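Local coordinates for protein Exo beta-1,2-glucooligosaccharide sophorohydrolase (non-reducing end) (Parabacteroides distasonis ATCC 8503, PDB 5Z06) that hydrolyses linear beta-1,2-glucan and beta-1,2-glucooligosaccharides as an exo-acting enzyme, releasing sophorose from the non-reducing end, at residues E83-S88 with L180-P185. Residues are numbered along the deposited sequence; the frame is centred on the assembly and turned at random.
Sequences EPSTLS and LPASLP
Ser85 and Thr86 share Leu180 as their partner across the sheet, which makes a classic beta bulge where strand 86-93 begins beside the end of antiparallel strand 169-180. Three backbone hydrogen bonds hold it. Ser85 N and Thr86 N both donate to Leu180 O, at 2.9 Å and 3.1 Å. In return, Leu180 N donates to Thr86 O at 3.0 Å, with 161° at the hydrogen.

One side-chain bond is added. Thr86 OG1 sits between its own backbone N and carbonyl carbon (chi1 72°), and donates to Leu180 O at 3.3 Å from above the carbonyl plane. An alanine here would probably cost Leu180 O one of its three donors and open a gap beside Leu180 CB, which OG1 now touches.

Van der Waals and CH...O contacts flank the bulge. Leu180 CD1 presses on Ser88 CB at a tight 3.4 Å. Ser85 OG meets Ala182 CB, also at 3.4 Å. Pro181 CA makes a CH...O contact with Glu83 O. Beyond the pair, Leu180 packs on Tyr264, and Ser85 bonds through its backbone to Leu139.

Two N-H groups and a less well aligned hydroxyl thus converge on Leu180 O, which is likely to restrain the chain as it leaves strand 169-180 for the loop that follows.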
ATOM      1  N   GLU A  83     -16.307  -1.455 -18.694  1.00 40.89           N
ATOM      2  CA  GLU A  83     -17.718  -1.812 -18.575  1.00 42.25           C
ATOM      3  C   GLU A  83     -17.797  -3.273 -18.981  1.00 40.10           C
ATOM      4  O   GLU A  83     -17.353  -3.622 -20.067  1.00 36.40           O
ATOM      5  CB  GLU A  83     -18.592  -0.915 -19.434  1.00 45.25           C
ATOM      6  CG  GLU A  83     -18.548   0.530 -18.958  1.00 47.92           C
ATOM      7  CD  GLU A  83     -19.554   1.414 -19.664  1.00 52.08           C
ATOM      8  OE1 GLU A  83     -20.194   0.942 -20.631  1.00 56.58           O
ATOM      9  OE2 GLU A  83     -19.711   2.580 -19.243  1.00 54.94           O
ATOM     10  N   PRO A  84     -18.248  -4.143 -18.059  1.00 39.83           N
ATOM     11  CA  PRO A  84     -18.190  -5.537 -18.363  1.00 41.07           C
ATOM     12  C   PRO A  84     -19.513  -6.021 -18.929  1.00 41.29           C
ATOM     13  O   PRO A  84     -20.558  -5.471 -18.604  1.00 36.95           O
ATOM     14  CB  PRO A  84     -17.948  -6.161 -16.996  1.00 41.04           C
ATOM     15  CG  PRO A  84     -18.725  -5.303 -16.052  1.00 42.13           C
ATOM     16  CD  PRO A  84     -18.755  -3.924 -16.685  1.00 43.84           C
ATOM     17  N   SER A  85     -19.440  -7.033 -19.783  1.00 43.25           N
ATOM     18  CA  SER A  85     -20.614  -7.761 -20.255  1.00 48.14           C
ATOM     19  C   SER A  85     -20.615  -9.211 -19.814  1.00 47.27           C
ATOM     20  O   SER A  85     -21.654  -9.859 -19.885  1.00 47.18           O
ATOM     21  CB  SER A  85     -20.661  -7.745 -21.777  1.00 48.86           C
ATOM     22  OG  SER A  85     -21.007  -6.467 -22.249  1.00 54.95           O
ATOM     23  N   THR A  86     -19.466  -9.727 -19.373  1.00 47.33           N
ATOM     24  CA  THR A  86     -19.303 -11.159 -19.168  1.00 46.28           C
ATOM     25  C   THR A  86     -18.602 -11.440 -17.842  1.00 43.20           C
ATOM     26  O   THR A  86     -17.748 -10.673 -17.412  1.00 44.63           O
ATOM     27  CB  THR A  86     -18.508 -11.820 -20.317  1.00 47.47           C
ATOM     28  OG1 THR A  86     -17.139 -11.445 -20.228  1.00 52.45           O
ATOM     29  CG2 THR A  86     -19.040 -11.403 -21.691  1.00 50.86           C
ATOM     30  N   LEU A  87     -19.002 -12.527 -17.195  1.00 38.92           N
ATOM     31  CA  LEU A  87     -18.223 -13.135 -16.138  1.00 34.64           C
ATOM     32  C   LEU A  87     -17.398 -14.211 -16.797  1.00 34.02           C
ATOM     33  O   LEU A  87     -17.922 -15.251 -17.192  1.00 34.16           O
ATOM     34  CB  LEU A  87     -19.121 -13.737 -15.080  1.00 34.08           C
ATOM     35  CG  LEU A  87     -18.444 -14.603 -14.015  1.00 32.84           C
ATOM     36  CD1 LEU A  87     -17.497 -13.759 -13.175  1.00 32.92           C
ATOM     37  CD2 LEU A  87     -19.512 -15.233 -13.149  1.00 32.62           C
ATOM     38  N   SER A  88     -16.111 -13.945 -16.948  1.00 33.56           N
ATOM     39  CA  SER A  88     -15.181 -14.925 -17.467  1.00 34.10           C
ATOM     40  C   SER A  88     -14.470 -15.656 -16.320  1.00 37.36           C
ATOM     41  O   SER A  88     -14.110 -15.048 -15.320  1.00 36.59           O
ATOM     42  CB  SER A  88     -14.181 -14.255 -18.376  1.00 35.10           C
ATOM     43  OG  SER A  88     -13.090 -15.105 -18.644  1.00 34.91           O
ATOM     44  N   LEU A 180     -15.291  -9.071 -17.758  1.00 35.53           N
ATOM     45  CA  LEU A 180     -14.616  -8.613 -18.970  1.00 38.44           C
ATOM     46  C   LEU A 180     -15.630  -7.941 -19.878  1.00 41.62           C
ATOM     47  O   LEU A 180     -16.825  -8.216 -19.773  1.00 40.10           O
ATOM     48  CB  LEU A 180     -13.999  -9.777 -19.727  1.00 38.95           C
ATOM     49  CG  LEU A 180     -12.801 -10.469 -19.090  1.00 40.46           C
ATOM     50  CD1 LEU A 180     -12.407 -11.709 -19.883  1.00 39.25           C
ATOM     51  CD2 LEU A 180     -11.609  -9.529 -19.006  1.00 42.20           C
ATOM     52  N   PRO A 181     -15.157  -7.058 -20.773  1.00 40.17           N
ATOM     53  CA  PRO A 181     -16.092  -6.421 -21.681  1.00 43.23           C
ATOM     54  C   PRO A 181     -16.492  -7.388 -22.794  1.00 43.04           C
ATOM     55  O   PRO A 181     -15.783  -8.355 -23.044  1.00 39.24           O
ATOM     56  CB  PRO A 181     -15.304  -5.221 -22.212  1.00 41.72           C
ATOM     57  CG  PRO A 181     -13.887  -5.620 -22.092  1.00 41.24           C
ATOM     58  CD  PRO A 181     -13.786  -6.543 -20.930  1.00 40.00           C
ATOM     59  N   ALA A 182     -17.638  -7.135 -23.426  1.00 47.98           N
ATOM     60  CA  ALA A 182     -18.105  -7.950 -24.554  1.00 50.74           C
ATOM     61  C   ALA A 182     -17.069  -7.955 -25.665  1.00 48.83           C
ATOM     62  O   ALA A 182     -16.694  -9.001 -26.178  1.00 48.57           O
ATOM     63  CB  ALA A 182     -19.420  -7.409 -25.075  1.00 54.72           C
ATOM     64  N   SER A 183     -16.596  -6.766 -26.015  1.00 49.28           N
ATOM     65  CA  SER A 183     -15.476  -6.624 -26.948  1.00 49.53           C
ATOM     66  C   SER A 183     -14.176  -6.657 -26.151  1.00 48.28           C
ATOM     67  O   SER A 183     -13.864  -5.708 -25.435  1.00 43.91           O
ATOM     68  CB  SER A 183     -15.583  -5.298 -27.717  1.00 49.87           C
ATOM     69  OG  SER A 183     -14.541  -5.180 -28.667  1.00 49.72           O
ATOM     70  N   LEU A 184     -13.424  -7.745 -26.275  1.00 47.83           N
ATOM     71  CA  LEU A 184     -12.134  -7.835 -25.624  1.00 49.99           C
ATOM     72  C   LEU A 184     -11.207  -6.797 -26.233  1.00 52.21           C
ATOM     73  O   LEU A 184     -11.148  -6.684 -27.455  1.00 52.83           O
ATOM     74  CB  LEU A 184     -11.521  -9.220 -25.801  1.00 48.52           C
ATOM     75  CG  LEU A 184     -12.308 -10.369 -25.172  1.00 49.82           C
ATOM     76  CD1 LEU A 184     -11.597 -11.687 -25.447  1.00 51.02           C
ATOM     77  CD2 LEU A 184     -12.535 -10.155 -23.682  1.00 49.86           C
ATOM     78  N   PRO A 185     -10.490  -6.025 -25.390  1.00 52.86           N
ATOM     79  CA  PRO A 185      -9.441  -5.147 -25.927  1.00 52.75           C
ATOM     80  C   PRO A 185      -8.497  -5.949 -26.816  1.00 51.56           C
ATOM     81  O   PRO A 185      -8.149  -7.075 -26.470  1.00 50.29           O
ATOM     82  CB  PRO A 185      -8.698  -4.653 -24.680  1.00 51.48           C
ATOM     83  CG  PRO A 185      -9.645  -4.837 -23.557  1.00 53.86           C
ATOM     84  CD  PRO A 185     -10.586  -5.950 -23.922  1.00 51.76           C
TER